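Local coordinates for membrane lipoprotein family protein (Aeropyrum pernix, PDB 4PEV) that binds adenosine and probably serves as the membrane-tethered solute-binding component of an ABC transporter for nucleosides, at residues V57-G62 with V88-P93; A77-E82 with V301-Y306; A97-V102 with F120-P125; N151-L156 with G315-G320. All blocks are in the same frame, centred on the assembly; numbering follows the deposited sequence.

Contact 1 of 4, residues V57-G62 with V88-P93. With ADN (adenosine), chain F; GOL (glycerol), chain G.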
# COMPACT_ATOMS: atom_id res chain seq x y z
N VAL C 57 0.08 19.87 2.63
CA VAL C 57 0.22 18.42 2.66
C VAL C 57 1.39 18.11 3.54
O VAL C 57 2.52 18.56 3.30
CB VAL C 57 0.47 17.82 1.28
CG1 VAL C 57 0.64 16.31 1.39
CG2 VAL C 57 -0.68 18.17 0.34
N LEU C 58 1.10 17.32 4.57
CA LEU C 58 1.98 17.19 5.70
C LEU C 58 2.29 15.71 5.80
O LEU C 58 1.44 14.91 6.18
CB LEU C 58 1.25 17.76 6.92
CG LEU C 58 1.96 18.28 8.17
CD1 LEU C 58 3.36 18.82 7.92
CD2 LEU C 58 1.10 19.32 8.86
N PHE C 59 3.50 15.35 5.38
CA PHE C 59 3.92 13.97 5.38
C PHE C 59 4.29 13.50 6.76
O PHE C 59 4.54 14.26 7.70
CB PHE C 59 5.08 13.74 4.40
CG PHE C 59 4.72 13.99 2.96
CD1 PHE C 59 3.78 13.18 2.31
CD2 PHE C 59 5.31 15.04 2.25
CE1 PHE C 59 3.43 13.42 0.98
CE2 PHE C 59 4.98 15.27 0.92
CZ PHE C 59 4.04 14.46 0.28
N ASP C 60 4.34 12.18 6.87
CA ASP C 60 4.56 11.49 8.11
C ASP C 60 6.05 11.44 8.32
O ASP C 60 6.61 12.16 9.11
CB ASP C 60 4.00 10.06 7.98
CG ASP C 60 3.30 9.63 9.19
OD1 ASP C 60 3.27 10.44 10.13
OD2 ASP C 60 2.78 8.50 9.20
N VAL C 61 6.69 10.58 7.54
CA VAL C 61 8.05 10.16 7.80
C VAL C 61 8.91 10.62 6.64
O VAL C 61 9.82 11.43 6.82
CB VAL C 61 8.10 8.62 7.91
CG1 VAL C 61 9.54 8.13 8.06
CG2 VAL C 61 7.24 8.14 9.07
N GLY C 62 8.57 10.14 5.45
CA GLY C 62 9.49 10.16 4.34
C GLY C 62 9.48 11.43 3.53
O GLY C 62 10.54 12.00 3.26
N VAL C 88 -0.63 24.37 -3.31
CA VAL C 88 -0.20 23.31 -2.42
C VAL C 88 1.20 23.63 -1.87
O VAL C 88 2.07 24.09 -2.59
CB VAL C 88 -0.24 21.96 -3.14
CG1 VAL C 88 0.34 20.86 -2.26
CG2 VAL C 88 -1.67 21.61 -3.51
N VAL C 89 1.37 23.43 -0.56
CA VAL C 89 2.68 23.43 0.09
C VAL C 89 2.87 22.04 0.68
O VAL C 89 1.97 21.52 1.32
CB VAL C 89 2.72 24.45 1.24
CG1 VAL C 89 4.02 24.31 2.03
CG2 VAL C 89 2.55 25.86 0.71
N PHE C 90 4.03 21.43 0.44
CA PHE C 90 4.37 20.15 1.06
C PHE C 90 5.26 20.43 2.25
O PHE C 90 5.86 21.49 2.34
CB PHE C 90 5.09 19.23 0.09
CG PHE C 90 4.28 18.89 -1.11
CD1 PHE C 90 3.31 17.91 -1.06
CD2 PHE C 90 4.48 19.57 -2.31
CE1 PHE C 90 2.56 17.59 -2.16
CE2 PHE C 90 3.73 19.25 -3.43
CZ PHE C 90 2.78 18.26 -3.36
N GLN C 91 5.32 19.49 3.18
CA GLN C 91 6.15 19.66 4.36
C GLN C 91 6.42 18.32 5.03
O GLN C 91 5.52 17.48 5.17
CB GLN C 91 5.46 20.61 5.32
CG GLN C 91 6.30 20.94 6.54
CD GLN C 91 5.66 21.99 7.41
OE1 GLN C 91 4.97 22.88 6.92
NE2 GLN C 91 5.90 21.90 8.71
N THR C 92 7.67 18.13 5.44
CA THR C 92 8.13 16.86 6.01
C THR C 92 8.84 17.11 7.34
O THR C 92 9.96 17.65 7.35
CB THR C 92 9.06 16.10 5.04
OG1 THR C 92 8.53 16.17 3.70
CG2 THR C 92 9.21 14.64 5.46
N PRO C 93 8.21 16.73 8.46
CA PRO C 93 8.85 16.89 9.76
C PRO C 93 10.12 16.09 9.83
O PRO C 93 10.20 15.00 9.26
CB PRO C 93 7.82 16.31 10.75
CG PRO C 93 6.56 16.18 10.00
CD PRO C 93 6.94 16.01 8.56
O5' ADN F . 4.05 0.93 1.50
C5' ADN F . 3.10 0.07 2.17
C4' ADN F . 2.17 0.77 3.17
O4' ADN F . 2.89 1.31 4.29
C3' ADN F . 1.36 1.95 2.65
O3' ADN F . 0.20 1.54 1.92
C2' ADN F . 1.03 2.70 3.94
O2' ADN F . -0.10 2.17 4.64
C1' ADN F . 2.27 2.50 4.77
N9 ADN F . 3.22 3.61 4.59
C8 ADN F . 4.09 3.80 3.57
N7 ADN F . 4.82 4.93 3.74
C5 ADN F . 4.42 5.47 4.91
C6 ADN F . 4.75 6.66 5.72
N6 ADN F . 5.69 7.52 5.29
N1 ADN F . 4.08 6.86 6.88
C2 ADN F . 3.12 6.02 7.32
N3 ADN F . 2.77 4.92 6.64
C4 ADN F . 3.36 4.60 5.46
C1 GOL G . 9.79 17.36 -0.47
O1 GOL G . 8.77 18.28 -0.13
C2 GOL G . 9.77 16.30 0.60
O2 GOL G . 8.44 15.82 0.57
C3 GOL G . 10.75 15.16 0.30
O3 GOL G . 11.15 14.47 1.48

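Contact 2 of 4, residues A77-E82 with V301-Y306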
# COMPACT_ATOMS: atom_id res chain seq x y z
N ALA C 77 -2.56 15.70 -4.86
CA ALA C 77 -2.37 17.10 -4.62
C ALA C 77 -1.92 17.83 -5.87
O ALA C 77 -2.35 18.95 -6.10
CB ALA C 77 -1.35 17.29 -3.51
N ASP C 78 -1.05 17.22 -6.67
CA ASP C 78 -0.54 17.85 -7.90
C ASP C 78 -1.68 18.01 -8.92
O ASP C 78 -1.78 19.03 -9.60
CB ASP C 78 0.63 17.05 -8.52
CG ASP C 78 1.98 17.19 -7.72
OD1 ASP C 78 2.22 18.26 -7.09
OD2 ASP C 78 2.81 16.23 -7.75
N ARG C 79 -2.54 17.00 -9.00
CA ARG C 79 -3.72 17.04 -9.87
C ARG C 79 -4.70 18.16 -9.45
O ARG C 79 -5.28 18.83 -10.29
CB ARG C 79 -4.44 15.68 -9.87
CG ARG C 79 -5.26 15.34 -11.11
CD ARG C 79 -6.25 14.20 -10.83
NE ARG C 79 -5.66 13.05 -10.09
CZ ARG C 79 -6.34 12.10 -9.42
NH1 ARG C 79 -7.68 12.10 -9.33
NH2 ARG C 79 -5.65 11.14 -8.80
N ALA C 80 -4.85 18.37 -8.15
CA ALA C 80 -5.73 19.42 -7.64
C ALA C 80 -5.17 20.83 -7.89
O ALA C 80 -5.91 21.74 -8.23
CB ALA C 80 -5.97 19.22 -6.17
N ALA C 81 -3.86 20.99 -7.74
CA ALA C 81 -3.19 22.25 -8.09
C ALA C 81 -3.52 22.68 -9.50
O ALA C 81 -3.90 23.81 -9.73
CB ALA C 81 -1.68 22.12 -7.94
N GLU C 82 -3.38 21.75 -10.46
CA GLU C 82 -3.56 22.09 -11.86
C GLU C 82 -5.03 22.17 -12.26
O GLU C 82 -5.43 23.15 -12.86
CB GLU C 82 -2.78 21.11 -12.75
CG GLU C 82 -2.98 21.26 -14.26
CD GLU C 82 -2.68 22.66 -14.84
OE1 GLU C 82 -3.37 23.04 -15.81
OE2 GLU C 82 -1.77 23.38 -14.37
N VAL C 301 -4.48 6.61 -2.76
CA VAL C 301 -4.24 7.74 -1.87
C VAL C 301 -4.41 9.07 -2.60
O VAL C 301 -4.82 10.08 -2.01
CB VAL C 301 -2.82 7.66 -1.28
CG1 VAL C 301 -2.50 8.90 -0.44
CG2 VAL C 301 -2.67 6.42 -0.43
N ASP C 302 -4.08 9.07 -3.89
CA ASP C 302 -4.22 10.25 -4.74
C ASP C 302 -5.66 10.69 -4.85
O ASP C 302 -5.94 11.89 -4.86
CB ASP C 302 -3.62 10.00 -6.12
CG ASP C 302 -4.22 8.78 -6.82
OD1 ASP C 302 -4.41 7.71 -6.18
OD2 ASP C 302 -4.48 8.90 -8.03
N VAL C 303 -6.58 9.73 -4.90
CA VAL C 303 -7.99 10.05 -4.99
C VAL C 303 -8.48 10.57 -3.65
O VAL C 303 -9.24 11.52 -3.61
CB VAL C 303 -8.82 8.84 -5.47
CG1 VAL C 303 -10.31 9.13 -5.42
CG2 VAL C 303 -8.41 8.46 -6.88
N ALA C 304 -8.04 9.98 -2.55
CA ALA C 304 -8.36 10.52 -1.22
C ALA C 304 -8.01 12.00 -1.17
O ALA C 304 -8.90 12.84 -1.01
CB ALA C 304 -7.62 9.78 -0.12
N VAL C 305 -6.72 12.30 -1.36
CA VAL C 305 -6.20 13.67 -1.28
C VAL C 305 -6.95 14.59 -2.22
O VAL C 305 -7.32 15.70 -1.83
CB VAL C 305 -4.70 13.74 -1.63
CG1 VAL C 305 -4.23 15.19 -1.81
CG2 VAL C 305 -3.86 13.06 -0.57
N TYR C 306 -7.14 14.14 -3.46
CA TYR C 306 -7.83 14.94 -4.47
C TYR C 306 -9.32 15.19 -4.13
O TYR C 306 -9.83 16.29 -4.32
CB TYR C 306 -7.72 14.27 -5.86
CG TYR C 306 -8.43 15.06 -6.93
CD1 TYR C 306 -7.79 16.11 -7.55
CD2 TYR C 306 -9.75 14.80 -7.27
CE1 TYR C 306 -8.43 16.87 -8.51
CE2 TYR C 306 -10.40 15.56 -8.22
CZ TYR C 306 -9.73 16.59 -8.83
OH TYR C 306 -10.33 17.37 -9.79

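Contact 3 of 4, residues A97-V102 with F120-P125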
# COMPACT_ATOMS: atom_id res chain seq x y z
N ALA C 97 9.09 13.49 17.44
CA ALA C 97 8.88 14.41 18.57
C ALA C 97 8.14 15.69 18.21
O ALA C 97 7.31 16.19 18.98
CB ALA C 97 10.23 14.77 19.18
N VAL C 98 8.46 16.24 17.05
CA VAL C 98 8.04 17.58 16.67
C VAL C 98 6.70 17.66 15.90
O VAL C 98 6.21 18.74 15.61
CB VAL C 98 9.20 18.26 15.90
CG1 VAL C 98 9.25 17.77 14.47
CG2 VAL C 98 9.11 19.77 15.96
N MSE C 99 6.09 16.52 15.59
CA MSE C 99 4.89 16.49 14.76
C MSE C 99 3.79 17.33 15.29
O MSE C 99 3.16 18.07 14.53
CB MSE C 99 4.38 15.06 14.62
CG MSE C 99 5.30 14.25 13.70
SE MSE C 99 4.48 12.55 13.14
CE MSE C 99 5.11 11.46 14.66
N GLU C 100 3.54 17.25 16.60
CA GLU C 100 2.41 17.97 17.21
C GLU C 100 2.58 19.48 17.16
O GLU C 100 1.63 20.21 16.86
CB GLU C 100 2.19 17.53 18.66
CG GLU C 100 0.84 17.97 19.22
CD GLU C 100 0.75 17.88 20.74
OE1 GLU C 100 -0.17 18.51 21.32
OE2 GLU C 100 1.59 17.18 21.36
N SER C 101 3.79 19.94 17.47
CA SER C 101 4.11 21.36 17.45
C SER C 101 3.96 21.98 16.07
O SER C 101 3.49 23.11 15.92
CB SER C 101 5.53 21.57 17.91
OG SER C 101 5.78 22.96 17.91
N VAL C 102 4.39 21.22 15.08
CA VAL C 102 4.32 21.61 13.68
C VAL C 102 2.87 21.66 13.17
O VAL C 102 2.48 22.55 12.39
CB VAL C 102 5.20 20.62 12.86
CG1 VAL C 102 4.71 20.40 11.44
CG2 VAL C 102 6.64 21.10 12.87
N PHE C 120 -0.77 7.27 9.14
CA PHE C 120 -1.29 6.90 10.43
C PHE C 120 -0.66 7.64 11.61
O PHE C 120 -1.36 7.96 12.56
CB PHE C 120 -1.11 5.39 10.65
CG PHE C 120 -1.41 4.94 12.04
CD1 PHE C 120 -2.73 4.81 12.47
CD2 PHE C 120 -0.38 4.72 12.94
CE1 PHE C 120 -3.01 4.44 13.77
CE2 PHE C 120 -0.65 4.34 14.24
CZ PHE C 120 -1.97 4.20 14.65
N LEU C 121 0.65 7.90 11.57
CA LEU C 121 1.33 8.48 12.74
C LEU C 121 0.82 9.87 13.15
O LEU C 121 1.11 10.34 14.26
CB LEU C 121 2.84 8.56 12.54
CG LEU C 121 3.63 7.27 12.25
CD1 LEU C 121 5.12 7.60 12.21
CD2 LEU C 121 3.35 6.19 13.28
N TRP C 122 0.07 10.51 12.26
CA TRP C 122 -0.60 11.79 12.54
C TRP C 122 -1.85 11.68 13.42
O TRP C 122 -2.38 12.69 13.86
CB TRP C 122 -1.00 12.45 11.21
CG TRP C 122 0.13 13.10 10.50
CD1 TRP C 122 0.62 12.76 9.28
CD2 TRP C 122 0.91 14.20 10.96
NE1 TRP C 122 1.67 13.58 8.95
CE2 TRP C 122 1.86 14.48 9.97
CE3 TRP C 122 0.89 14.99 12.12
CZ2 TRP C 122 2.79 15.51 10.09
CZ3 TRP C 122 1.80 16.02 12.25
CH2 TRP C 122 2.74 16.27 11.24
N GLN C 123 -2.32 10.46 13.65
CA GLN C 123 -3.57 10.25 14.35
C GLN C 123 -3.52 10.70 15.80
O GLN C 123 -4.43 11.32 16.29
CB GLN C 123 -3.95 8.78 14.31
CG GLN C 123 -5.40 8.53 14.60
CD GLN C 123 -5.64 7.08 14.91
OE1 GLN C 123 -5.76 6.25 14.01
NE2 GLN C 123 -5.71 6.77 16.18
N GLU C 124 -2.44 10.34 16.49
CA GLU C 124 -2.23 10.77 17.87
C GLU C 124 -2.17 12.29 17.99
O GLU C 124 -2.97 12.87 18.70
CB GLU C 124 -0.95 10.13 18.42
CG GLU C 124 -1.16 8.98 19.39
CD GLU C 124 -0.58 9.30 20.75
OE1 GLU C 124 0.14 8.43 21.30
OE2 GLU C 124 -0.81 10.43 21.25
N PRO C 125 -1.23 12.95 17.27
CA PRO C 125 -1.15 14.40 17.38
C PRO C 125 -2.42 15.14 16.97
O PRO C 125 -2.72 16.19 17.54
CB PRO C 125 -0.01 14.77 16.43
CG PRO C 125 0.84 13.56 16.39
CD PRO C 125 -0.15 12.45 16.40

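Contact 4 of 4, residues N151-L156 with G315-G320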
# COMPACT_ATOMS: atom_id res chain seq x y z
N ASN C 151 -14.54 18.96 12.13
CA ASN C 151 -13.46 19.52 11.32
C ASN C 151 -12.42 18.47 10.87
O ASN C 151 -11.31 18.83 10.46
CB ASN C 151 -12.79 20.68 12.07
CG ASN C 151 -12.06 20.24 13.33
OD1 ASN C 151 -12.42 19.25 13.97
ND2 ASN C 151 -11.02 20.98 13.69
N VAL C 152 -12.78 17.19 10.94
CA VAL C 152 -11.86 16.14 10.51
C VAL C 152 -12.54 15.10 9.63
O VAL C 152 -13.44 14.38 10.08
CB VAL C 152 -11.21 15.42 11.69
CG1 VAL C 152 -10.32 14.29 11.21
CG2 VAL C 152 -10.38 16.40 12.51
N ALA C 153 -12.10 15.04 8.37
CA ALA C 153 -12.48 13.98 7.44
C ALA C 153 -11.38 12.93 7.40
O ALA C 153 -10.27 13.21 6.96
CB ALA C 153 -12.67 14.56 6.05
N SER C 154 -11.70 11.72 7.87
CA SER C 154 -10.77 10.58 7.85
C SER C 154 -10.98 9.72 6.59
O SER C 154 -12.12 9.44 6.21
CB SER C 154 -10.99 9.71 9.08
OG SER C 154 -10.67 10.39 10.29
N TYR C 155 -9.88 9.30 5.96
CA TYR C 155 -9.92 8.37 4.83
C TYR C 155 -9.16 7.09 5.20
O TYR C 155 -7.94 7.09 5.32
CB TYR C 155 -9.35 9.02 3.58
CG TYR C 155 -10.21 10.14 3.01
CD1 TYR C 155 -10.18 11.41 3.56
CD2 TYR C 155 -11.04 9.92 1.91
CE1 TYR C 155 -10.96 12.44 3.04
CE2 TYR C 155 -11.82 10.94 1.39
CZ TYR C 155 -11.78 12.20 1.95
OH TYR C 155 -12.57 13.23 1.43
N LEU C 156 -9.92 6.02 5.44
CA LEU C 156 -9.38 4.72 5.81
C LEU C 156 -9.53 3.80 4.64
O LEU C 156 -10.50 3.91 3.90
CB LEU C 156 -10.19 4.11 6.94
CG LEU C 156 -9.85 4.56 8.34
CD1 LEU C 156 -10.97 4.13 9.27
CD2 LEU C 156 -8.50 3.99 8.76
N GLY C 315 -17.02 23.93 -1.22
CA GLY C 315 -17.71 24.06 0.07
C GLY C 315 -18.57 22.90 0.53
O GLY C 315 -19.51 23.11 1.29
N ARG C 316 -18.28 21.68 0.08
CA ARG C 316 -19.01 20.48 0.55
C ARG C 316 -18.11 19.55 1.37
O ARG C 316 -18.23 18.32 1.29
CB ARG C 316 -19.71 19.73 -0.61
CG ARG C 316 -19.02 19.75 -1.97
CD ARG C 316 -19.78 18.91 -3.00
NE ARG C 316 -19.15 17.60 -3.20
CZ ARG C 316 -18.08 17.37 -3.97
NH1 ARG C 316 -17.47 18.34 -4.64
NH2 ARG C 316 -17.60 16.13 -4.06
N PHE C 317 -17.23 20.14 2.17
CA PHE C 317 -16.45 19.40 3.16
C PHE C 317 -17.36 19.03 4.31
O PHE C 317 -18.23 19.80 4.67
CB PHE C 317 -15.32 20.27 3.69
CG PHE C 317 -14.50 19.61 4.76
CD1 PHE C 317 -14.85 19.73 6.10
CD2 PHE C 317 -13.36 18.89 4.44
CE1 PHE C 317 -14.09 19.13 7.10
CE2 PHE C 317 -12.59 18.29 5.42
CZ PHE C 317 -12.95 18.41 6.75
N ARG C 318 -17.13 17.86 4.89
CA ARG C 318 -17.83 17.48 6.12
C ARG C 318 -17.06 16.39 6.87
O ARG C 318 -16.50 15.49 6.26
CB ARG C 318 -19.28 17.06 5.82
CG ARG C 318 -19.41 15.86 4.89
CD ARG C 318 -20.73 15.86 4.11
NE ARG C 318 -20.74 14.88 3.02
CZ ARG C 318 -20.08 14.98 1.85
NH1 ARG C 318 -19.31 16.04 1.57
NH2 ARG C 318 -20.17 14.01 0.94
N GLY C 319 -17.05 16.49 8.20
CA GLY C 319 -16.30 15.56 9.05
C GLY C 319 -16.75 14.11 8.97
O GLY C 319 -17.85 13.84 8.52
N GLY C 320 -15.88 13.19 9.37
CA GLY C 320 -16.22 11.78 9.47
C GLY C 320 -15.42 10.85 8.59
O GLY C 320 -14.66 11.30 7.74

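Contact 1 of 4, residues V57-G62 with V88-P93
V57 and L58 pair with F90 and Q91 as neighbouring parallel strands, the short axes 4.9 Å apart and inclined by 14°. V57 lends both of its backbone polar atoms: its N donates to V89 O (2.8 Å), and its O takes a weak bond from Q91 N. F59 N donates to Q91 O at 2.9 Å. V57 and F90 project side by side from one face of the sheet, with V57 CB against CD1 of the F90 ring, while V88 CG1 lies toward the rim of one face of that ring. F59 holds CG beside its backbone N (chi1 -64°), and its ring meets F90 rim to rim, CE2 3.7 Å from CD1. Neither ring covers the other, although their planes are 5° apart. L58 and Q91 run alongside each other on the opposite face, L58 CD1 within about 4 Å of CB, CG and CD of Q91. Beyond the strands, T92 OG1 sits at the edge of the F59 ring and accepts a hydrogen bond from O2 of a glycerol, probably from the crystallisation liquor, at 3.2 Å. Helix 69-84 connects the two strands in a beta-alpha-beta unit and packs on the V57/F90 face, and the chain leaving V57-F59 leads into the adenosine pocket, where D60 OD2 lies 3.1 Å from N1 of the purine. The same oxygen accepts a hydrogen bond from L121 N, which probably fixes the carboxylate's orientation. The contact thus runs from a largely apolar pairing, Q91 the polar side chain on the L58 face, to a polar ligand-binding tip.

Contact 2 of 4, residues A77-E82 with V301-Y306
R79 makes the charged link to helix 301-313, its NH2 lying 2.6 Å from OD2 of D302 in a salt bridge. D302 comes in at the edge of the guanidinium, near its plane, and OD2 also pairs with R300, so the carboxylate is shared between two arginines. The arginine chain bends at chi3 (-46°), which sets NE back from a straight course. The second interaction is cation-pi: R79 NH1 lies over one face of the Y306 ring, 3.9 Å from Y306 CG. R79 CZ is 4.9 Å from the ring centroid in an off-centre position, and the planes of guanidinium and ring are inclined by 22°. An alanine in place of R79 would probably leave D302 without its partner across the two helices and remove the cation from over the Y306 ring. These are two helices of the type I periplasmic-binding-protein fold, packed side by side against one face of the parallel six-stranded sheet; their segment axes approach to 8.8 Å and cross at -42°. Apolar contacts complete the interface. A80 presents CB 3.9 Å from CD1 of Y306, and its backbone N lies at the edge of the same ring whose face the arginine overlies. Further along, V305 CG1 packs against A77, 3.5 Å from the backbone N and 3.9 Å from CB. Toward the sheet, A77 also touches V88 and F90, while V301 and A304 rest on I141 of strand 137-141.

Contact 3 of 4, residues A97-V102 with F120-P125
M99, present as selenomethionine, lies over the indole of W122, with SE 4.3 Å from the centroid of the six-membered ring and almost exactly on its normal, a Met-aromatic contact. Over the indole as a whole this position is toward the rim, since the benzo half alone lies beneath the selenium. The base of the side chain reaches the same end of the ring system: CB is 3.6 Å from CZ3. The backbone O of M99 instead approaches CZ3 in the plane of the ring, so the residue meets both a face and an edge of the tryptophan. A chi1 of -73°, beside the backbone N, puts CG over the indole face, and a bend at chi3 (-88°) turns the CE methyl toward L121, 4.2 Å from its CB. P125 adds to this small apolar cluster, its CG 4.2 Å from CB of M99 and its CB 4.2 Å from CB of E100. E100 contributes to the contact through its CA and CB, whereas its carboxylate forms a salt bridge with R132, a residue of helix 123-132. In the second shell, W122 also touches L58, P93 and L140, and L121 borders V61 and L96 close to the adenosine pocket. The contact thereby joins the first turn of helix 99-108 to the 3-10 turn leading into helix 123-132. Both helices lie on the L58 side of the parallel sheet, each following one of its strands, 87-91 and 114-118 respectively.

Contact 4 of 4, residues N151-L156 with G315-G320
F317 holds CG anti to its backbone N (chi1 178°), and with chi2 near -90° its ring meets A153, CE2 lying 3.8 Å from the alanine CB. The ring tip CZ also comes to 3.8 Å from A153 N, and V152 N lies at the ring edge. A second torsion matters at G320, whose phi of 119° would jam a CB against the carbonyl O of the preceding residue; a glycine suits the conformation that lets the chain enter the sheet here. The backbone pairing is parallel, A153 bridging with G320. G320 N donates a nearly straight bond to V152 O at 2.8 Å, and G320 O accepts from S154 N at 3.0 Å, the donor standing above the plane of the carbonyl. A153 CA adds a CA-H...O contact to the same G320 O (3.5 Å). Strand 320-324 thus begins as the outermost strand beside 152-157, while strand 137-141 pairs with 152-157 on its other edge. Before it, G315 ends helix 301-313 as the C-prime residue of a Schellman motif, and the four residues R316 to G319 carry the chain to the sheet. F317 also touches V312 of that helix and K137. An alanine in place of F317 would probably open a gap beside A153 and leave the connecting chain less firmly held against the sheet. N151 ND2 donates to Q136 O and A130 O of the surrounding chain. The junction combines two backbone hydrogen bonds with one phenyl ring packed on A153, so polar pairing and apolar contact together dock the incoming strand.

How the contacts relate
All four contacts lie on or beside the parallel six-stranded sheet. Contacts 1 and 2 have centres 14 Å apart and touch through helix 69-84, V57 CG2 lying 4.0 Å from A77 CB. Contact 3 adjoins contact 1 from the opposite face, with centres 12 Å apart, where Q91 NE2 is 3.3 Å from V102 CG1; its closeness to D60 is consistent with a second shell to the adenosine site. Contact 4, at the far edge of the same sheet, reaches contact 2 where A304 CB packs 4.0 Å from Y155 CD2. Distance from the ligand grows outward: contact 1 touches adenosine, the L121 side chain is about 5 Å from it, that of D302 about 11 Å and that of S154 about 14 Å.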